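Local structure of RpfR (Cronobacter turicensis, 6DGG) at residues F86-V91 / L102-T107; S53-N58 / V71-K76. The protein belongs to the PAS family and, in this bacterial domain, encloses lauric acid between an antiparallel sheet and the helices packed against it. All blocks are in the same frame, centred on the assembly; numbering follows the deposited sequence.

Contact 1: F86-V91 / L102-T107; sequences FRNKFV and LICSGT. With DAO (lauric acid), chain B.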
loop_
_atom_site.group_PDB
_atom_site.type_symbol
_atom_site.label_atom_id
_atom_site.label_comp_id
_atom_site.label_asym_id
_atom_site.label_seq_id
_atom_site.Cartn_x
_atom_site.Cartn_y
_atom_site.Cartn_z
ATOM N N PHE A 86 1.479 -6.817 4.383
ATOM C CA PHE A 86 0.855 -6.667 3.077
ATOM C C PHE A 86 0.924 -7.988 2.326
ATOM O O PHE A 86 1.995 -8.603 2.229
ATOM C CB PHE A 86 1.513 -5.543 2.282
ATOM C CG PHE A 86 1.074 -4.184 2.706
ATOM C CD1 PHE A 86 -0.183 -3.714 2.363
ATOM C CD2 PHE A 86 1.901 -3.371 3.462
ATOM C CE1 PHE A 86 -0.595 -2.457 2.762
ATOM C CE2 PHE A 86 1.474 -2.119 3.868
ATOM C CZ PHE A 86 0.233 -1.668 3.514
ATOM N N ARG A 87 -0.235 -8.445 1.865
ATOM C CA ARG A 87 -0.345 -9.594 0.986
ATOM C C ARG A 87 -0.494 -9.027 -0.422
ATOM O O ARG A 87 -1.490 -8.354 -0.712
ATOM C CB ARG A 87 -1.572 -10.423 1.360
ATOM C CG ARG A 87 -1.700 -10.769 2.849
ATOM C CD ARG A 87 -3.139 -11.146 3.194
ATOM N NE ARG A 87 -3.393 -11.302 4.632
ATOM C CZ ARG A 87 -3.558 -10.292 5.483
ATOM N NH1 ARG A 87 -3.464 -9.025 5.079
ATOM N NH2 ARG A 87 -3.808 -10.547 6.755
ATOM N N ASN A 88 0.485 -9.296 -1.288
ATOM C CA ASN A 88 0.622 -8.602 -2.563
ATOM C C ASN A 88 0.516 -9.574 -3.732
ATOM O O ASN A 88 1.152 -10.631 -3.736
ATOM C CB ASN A 88 1.966 -7.874 -2.600
ATOM C CG ASN A 88 1.974 -6.630 -1.733
ATOM O OD1 ASN A 88 0.970 -6.272 -1.113
ATOM N ND2 ASN A 88 3.111 -5.962 -1.687
ATOM N N LYS A 89 -0.278 -9.204 -4.732
ATOM C CA LYS A 89 -0.447 -10.039 -5.909
ATOM C C LYS A 89 -0.942 -9.159 -7.045
ATOM O O LYS A 89 -1.473 -8.069 -6.819
ATOM C CB LYS A 89 -1.449 -11.168 -5.654
ATOM C CG LYS A 89 -2.881 -10.681 -5.425
ATOM C CD LYS A 89 -3.827 -11.815 -5.121
ATOM C CE LYS A 89 -5.220 -11.293 -4.816
ATOM N NZ LYS A 89 -5.268 -10.518 -3.553
ATOM N N PHE A 90 -0.772 -9.655 -8.263
ATOM C CA PHE A 90 -1.329 -8.986 -9.424
ATOM C C PHE A 90 -2.844 -9.123 -9.436
ATOM O O PHE A 90 -3.408 -10.106 -8.943
ATOM C CB PHE A 90 -0.812 -9.626 -10.708
ATOM C CG PHE A 90 0.590 -9.233 -11.072
ATOM C CD1 PHE A 90 0.910 -7.918 -11.360
ATOM C CD2 PHE A 90 1.581 -10.192 -11.157
ATOM C CE1 PHE A 90 2.200 -7.571 -11.712
ATOM C CE2 PHE A 90 2.869 -9.848 -11.500
ATOM C CZ PHE A 90 3.176 -8.535 -11.784
ATOM N N VAL A 91 -3.508 -8.133 -10.036
ATOM C CA VAL A 91 -4.892 -8.323 -10.441
ATOM C C VAL A 91 -4.964 -9.539 -11.350
ATOM O O VAL A 91 -4.109 -9.736 -12.224
ATOM C CB VAL A 91 -5.407 -7.071 -11.170
ATOM C CG1 VAL A 91 -6.796 -7.313 -11.739
ATOM C CG2 VAL A 91 -5.427 -5.882 -10.239
ATOM N N LEU A 102 -1.026 -3.921 -9.075
ATOM C CA LEU A 102 -0.670 -4.729 -7.916
ATOM C C LEU A 102 -1.678 -4.416 -6.820
ATOM O O LEU A 102 -1.890 -3.239 -6.494
ATOM C CB LEU A 102 0.748 -4.350 -7.473
ATOM C CG LEU A 102 1.210 -4.739 -6.077
ATOM C CD1 LEU A 102 1.191 -6.233 -5.925
ATOM C CD2 LEU A 102 2.598 -4.176 -5.800
ATOM N N ILE A 103 -2.336 -5.452 -6.295
ATOM C CA ILE A 103 -3.259 -5.309 -5.173
ATOM C C ILE A 103 -2.468 -5.540 -3.896
ATOM O O ILE A 103 -1.880 -6.612 -3.712
ATOM C CB ILE A 103 -4.414 -6.316 -5.262
ATOM C CG1 ILE A 103 -5.218 -6.150 -6.543
ATOM C CG2 ILE A 103 -5.359 -6.156 -4.063
ATOM C CD1 ILE A 103 -6.095 -7.355 -6.821
ATOM N N CYS A 104 -2.459 -4.553 -3.006
ATOM C CA CYS A 104 -1.803 -4.666 -1.707
ATOM C C CYS A 104 -2.873 -4.759 -0.628
ATOM O O CYS A 104 -3.630 -3.810 -0.414
ATOM C CB CYS A 104 -0.881 -3.476 -1.454
ATOM S SG CYS A 104 0.334 -3.256 -2.771
ATOM N N SER A 105 -2.920 -5.892 0.063
ATOM C CA SER A 105 -3.960 -6.184 1.043
ATOM C C SER A 105 -3.309 -6.210 2.427
ATOM O O SER A 105 -2.650 -7.194 2.792
ATOM C CB SER A 105 -4.622 -7.513 0.688
ATOM O OG SER A 105 -5.549 -7.935 1.670
ATOM N N GLY A 106 -3.508 -5.142 3.194
ATOM C CA GLY A 106 -2.760 -4.906 4.424
ATOM C C GLY A 106 -3.552 -5.092 5.705
ATOM O O GLY A 106 -4.728 -4.735 5.786
ATOM N N THR A 107 -2.869 -5.634 6.712
ATOM C CA THR A 107 -3.366 -5.738 8.077
ATOM C C THR A 107 -2.400 -4.995 8.994
ATOM O O THR A 107 -1.177 -5.155 8.878
ATOM C CB THR A 107 -3.451 -7.208 8.514
ATOM O OG1 THR A 107 -4.323 -7.919 7.633
ATOM C CG2 THR A 107 -3.974 -7.343 9.948
HETATM O O1 DAO B . 7.150 -3.308 0.084
HETATM O O2 DAO B . 6.829 -5.121 -1.072
HETATM C C1 DAO B . 6.456 -3.960 -0.737
HETATM C C2 DAO B . 5.195 -3.303 -1.324
HETATM C C3 DAO B . 4.330 -2.646 -0.228
HETATM C C4 DAO B . 3.260 -1.672 -0.767
HETATM C C5 DAO B . 2.369 -1.180 0.389
HETATM C C6 DAO B . 1.324 -0.089 0.045
HETATM C C7 DAO B . 1.260 0.923 1.219
HETATM C C8 DAO B . -0.105 1.577 1.475
HETATM C C9 DAO B . -0.018 2.375 2.785
HETATM C C10 DAO B . -1.148 3.394 2.992
HETATM C C11 DAO B . -2.371 2.803 3.698
HETATM C C12 DAO B . -2.173 2.755 5.215
HETATM O O HOH W 1 -3.439 -8.621 -2.542
#

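Contact 2: S53-N58 / V71-K76; sequences SASRRN and VERWIK. With DAO (lauric acid), chain B.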
loop_
_atom_site.group_PDB
_atom_site.type_symbol
_atom_site.label_atom_id
_atom_site.label_comp_id
_atom_site.label_asym_id
_atom_site.label_seq_id
_atom_site.Cartn_x
_atom_site.Cartn_y
_atom_site.Cartn_z
ATOM N N SER A 53 12.825 2.873 -0.104
ATOM C CA SER A 53 13.829 2.291 -0.986
ATOM C C SER A 53 13.644 0.785 -1.096
ATOM O O SER A 53 13.664 0.225 -2.197
ATOM C CB SER A 53 15.225 2.630 -0.475
ATOM O OG SER A 53 15.502 4.001 -0.678
ATOM N N ALA A 54 13.454 0.109 0.035
ATOM C CA ALA A 54 13.241 -1.331 -0.014
ATOM C C ALA A 54 11.964 -1.661 -0.771
ATOM O O ALA A 54 11.947 -2.562 -1.619
ATOM C CB ALA A 54 13.170 -1.893 1.402
ATOM N N SER A 55 10.891 -0.929 -0.480
ATOM C CA SER A 55 9.585 -1.210 -1.065
ATOM C C SER A 55 9.580 -0.960 -2.566
ATOM O O SER A 55 9.029 -1.757 -3.336
ATOM C CB SER A 55 8.554 -0.317 -0.385
ATOM O OG SER A 55 7.231 -0.692 -0.739
ATOM N N ARG A 56 10.177 0.150 -2.996
ATOM C CA ARG A 56 10.245 0.452 -4.417
ATOM C C ARG A 56 10.968 -0.660 -5.173
ATOM O O ARG A 56 10.537 -1.069 -6.257
ATOM C CB ARG A 56 10.932 1.807 -4.621
ATOM C CG ARG A 56 10.738 2.432 -5.988
ATOM C CD ARG A 56 11.214 3.898 -6.004
ATOM N NE ARG A 56 12.224 4.153 -4.979
ATOM C CZ ARG A 56 12.102 5.021 -3.974
ATOM N NH1 ARG A 56 11.012 5.768 -3.834
ATOM N NH2 ARG A 56 13.096 5.152 -3.106
ATOM N N ARG A 57 12.063 -1.175 -4.610
ATOM C CA ARG A 57 12.775 -2.271 -5.262
ATOM C C ARG A 57 11.925 -3.536 -5.310
ATOM O O ARG A 57 11.975 -4.282 -6.295
ATOM C CB ARG A 57 14.107 -2.542 -4.562
ATOM C CG ARG A 57 15.105 -1.422 -4.729
ATOM C CD ARG A 57 16.402 -1.724 -4.000
ATOM N NE ARG A 57 17.200 -0.514 -3.831
ATOM C CZ ARG A 57 17.635 -0.026 -2.674
ATOM N NH1 ARG A 57 17.384 -0.644 -1.522
ATOM N NH2 ARG A 57 18.353 1.088 -2.672
ATOM N N ASN A 58 11.149 -3.796 -4.255
ATOM C CA ASN A 58 10.255 -4.951 -4.253
ATOM C C ASN A 58 9.235 -4.846 -5.378
ATOM O O ASN A 58 9.002 -5.807 -6.122
ATOM C CB ASN A 58 9.513 -5.033 -2.915
ATOM C CG ASN A 58 10.345 -5.616 -1.812
ATOM O OD1 ASN A 58 11.545 -5.848 -1.965
ATOM N ND2 ASN A 58 9.705 -5.856 -0.665
ATOM N N VAL A 71 4.839 -9.270 2.885
ATOM C CA VAL A 71 5.924 -8.427 3.360
ATOM C C VAL A 71 5.406 -7.606 4.527
ATOM O O VAL A 71 4.214 -7.299 4.606
ATOM C CB VAL A 71 6.442 -7.523 2.215
ATOM C CG1 VAL A 71 5.399 -6.495 1.824
ATOM C CG2 VAL A 71 7.758 -6.846 2.602
ATOM N N GLU A 72 6.317 -7.228 5.425
ATOM C CA GLU A 72 6.005 -6.315 6.517
ATOM C C GLU A 72 6.647 -4.962 6.233
ATOM O O GLU A 72 7.827 -4.884 5.855
ATOM C CB GLU A 72 6.468 -6.874 7.869
ATOM C CG GLU A 72 5.817 -8.206 8.235
ATOM C CD GLU A 72 6.241 -8.753 9.586
ATOM O OE1 GLU A 72 6.831 -8.001 10.391
ATOM O OE2 GLU A 72 5.977 -9.947 9.832
ATOM N N ARG A 73 5.860 -3.900 6.393
ATOM C CA ARG A 73 6.288 -2.555 6.041
ATOM C C ARG A 73 5.840 -1.606 7.137
ATOM O O ARG A 73 4.671 -1.622 7.534
ATOM C CB ARG A 73 5.633 -2.144 4.710
ATOM C CG ARG A 73 6.284 -1.033 3.932
ATOM C CD ARG A 73 7.191 -1.602 2.870
ATOM N NE ARG A 73 8.448 -1.975 3.478
ATOM C CZ ARG A 73 9.333 -2.824 2.969
ATOM N NH1 ARG A 73 10.453 -3.052 3.630
ATOM N NH2 ARG A 73 9.112 -3.448 1.830
ATOM N N TRP A 74 6.763 -0.789 7.631
ATOM C CA TRP A 74 6.395 0.299 8.525
ATOM C C TRP A 74 5.825 1.429 7.679
ATOM O O TRP A 74 6.438 1.831 6.684
ATOM C CB TRP A 74 7.611 0.792 9.309
ATOM C CG TRP A 74 7.993 -0.094 10.467
ATOM C CD1 TRP A 74 9.030 -0.983 10.517
ATOM C CD2 TRP A 74 7.344 -0.165 11.747
ATOM N NE1 TRP A 74 9.057 -1.609 11.744
ATOM C CE2 TRP A 74 8.040 -1.116 12.518
ATOM C CE3 TRP A 74 6.253 0.492 12.320
ATOM C CZ2 TRP A 74 7.672 -1.428 13.823
ATOM C CZ3 TRP A 74 5.891 0.179 13.610
ATOM C CH2 TRP A 74 6.596 -0.770 14.350
ATOM N N ILE A 75 4.669 1.955 8.089
ATOM C CA ILE A 75 3.888 2.905 7.302
ATOM C C ILE A 75 3.597 4.131 8.154
ATOM O O ILE A 75 3.212 4.006 9.323
ATOM C CB ILE A 75 2.553 2.280 6.832
ATOM C CG1 ILE A 75 2.789 1.082 5.902
ATOM C CG2 ILE A 75 1.656 3.315 6.173
ATOM C CD1 ILE A 75 3.530 1.397 4.637
ATOM N N LYS A 76 3.757 5.316 7.559
ATOM C CA LYS A 76 3.460 6.576 8.229
ATOM C C LYS A 76 1.949 6.793 8.256
ATOM O O LYS A 76 1.311 6.895 7.200
ATOM C CB LYS A 76 4.141 7.726 7.485
ATOM C CG LYS A 76 5.658 7.610 7.429
ATOM C CD LYS A 76 6.303 8.717 6.585
ATOM C CE LYS A 76 6.146 10.099 7.209
ATOM N NZ LYS A 76 6.824 11.160 6.398
HETATM O O1 DAO B . 7.150 -3.308 0.084
HETATM O O2 DAO B . 6.829 -5.121 -1.072
HETATM C C1 DAO B . 6.456 -3.960 -0.737
HETATM C C2 DAO B . 5.195 -3.303 -1.324
HETATM C C3 DAO B . 4.330 -2.646 -0.228
HETATM C C4 DAO B . 3.260 -1.672 -0.767
HETATM C C5 DAO B . 2.369 -1.180 0.389
HETATM C C6 DAO B . 1.324 -0.089 0.045
HETATM C C7 DAO B . 1.260 0.923 1.219
HETATM C C8 DAO B . -0.105 1.577 1.475
HETATM C C9 DAO B . -0.018 2.375 2.785
HETATM C C10 DAO B . -1.148 3.394 2.992
HETATM C C11 DAO B . -2.371 2.803 3.698
HETATM C C12 DAO B . -2.173 2.755 5.215
HETATM O O HOH W 2 11.691 -5.545 2.078
#

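Contact 1: F86-V91 / L102-T107
Phe86 to Phe90 pairs with Leu102 to Gly106 as two antiparallel strands, their short axes 166° apart, with Arg87–Ser105 and Lys89–Ile103 as the hydrogen-bonded pairs. On the face carrying Arg87, Lys89, Ile103 and Ser105, the arginine carries much of the contact. CG stands beside its own backbone N and the chain runs on extended to NE; the guanidinium lies beside the partner strand. There NH1 and NH2 both grip the hydroxyl oxygen of Thr107 end-on, NH2 at 2.8 Å and NH1 at 2.9 Å from OG1, which lies close to the guanidinium plane. NH1 also donates to Ser105 O (3.0 Å). That carbonyl already receives the backbone N of Arg87, and the two donors reach it from opposite faces of its plane. Farther along this face a water donates to Arg87 O and Ile103 O and accepts from Lys89 NZ at 2.8 Å, linking the lysine to both strands. Val91 CG2 meets Ile103 CG1 at 3.7 Å, the two side chains crossing at about a right angle.

The other face belongs to the lauric acid pocket. Ring atom CD1 of Phe86 lies 3.5 Å from Gly106 CA, so the ring packs on the backbone of a residue with no side chain. One ring face carries C5 of lauric acid 3.6 Å above its centre. Cys104 SG also touches the chain, 3.9 Å from its C4, while Leu102 CD1 packs against the backbone of Lys89.

Strand 9-13 flanks 102-108 and strand 69-77 flanks 80-90, so this hairpin forms the middle of the PAS sheet. Leu102 reaches Val59, Phe62 and Phe63 of helix 49-65, and Phe90 meets both of those phenylalanines.

Contact 2: S53-N58 / V71-K76
The carboxylate end of the lauric acid pocket lies where Ser55 and Asn58 of helix 49-65 face Val71 and Arg73 of strand 69-77. No direct hydrogen bond joins the two segments; the ligand head group does, its two oxygens taking three donors from the two segments. O1 takes Arg73 NH2 at 2.6 Å and Ser55 OG at 2.7 Å, while O2 accepts from Asn58 ND2 at 3.0 Å.

Arg73 starts with CG anti to the backbone N (chi1 -159°), and its chain then bends at chi2 and chi3. The turn at chi2 brings CD to 3.7 Å from Ser55 OG. O1 lies at the guanidinium edge, in its plane. Ser55 N lies over one face of that group, and Ala54 CB approaches NH1 to 3.7 Å. Asn58 and Arg73 reach toward each other tip to tip, their amide and guanidinium planes 51° apart; Asn58 ND2 and Arg73 NH2 come 3.5 Å apart, each donating to a different carboxylate oxygen. A water accepting from Arg73 NH1 at 3.2 Å is also weakly bonded to Asn58 ND2. Val71 CG2 touches Asn58 ND2 (3.9 Å), and Val71 CG1 packs by O2. The arginine beside O1 would be expected to stabilise the ionised acid.

Glu51, a turn earlier on the helix, forms a salt bridge with Arg73 NH1 and accepts from Trp74 N, and Tyr69 OH at the start of the strand also bonds the ligand. Met47, in the loop ahead of helix 49-65, lies against Ser55, Arg73 and Ile75; strand 69-77 is an outermost strand of the sheet and pairs with 80-90.

How the contacts relate
From the N terminus, the chain passes strands 9-13 and 19-22 and the short helices before reaching helix 49-65. Contact 2 closes the loop from that helix to strand 69-77, an outermost strand of the sheet. Strand 80-90 then turns back beside 69-77, and contact 1 closes the hairpin with 102-108, across a connection in which 93-98 is not modelled. The two loops follow in series, neither nested nor crossed, with centres about 12 Å apart. They meet where Phe86 N lies 2.8 Å from Val71 O, probably a hydrogen bond. Lauric acid spans both: contact 2 holds its head, contact 1 lines its chain.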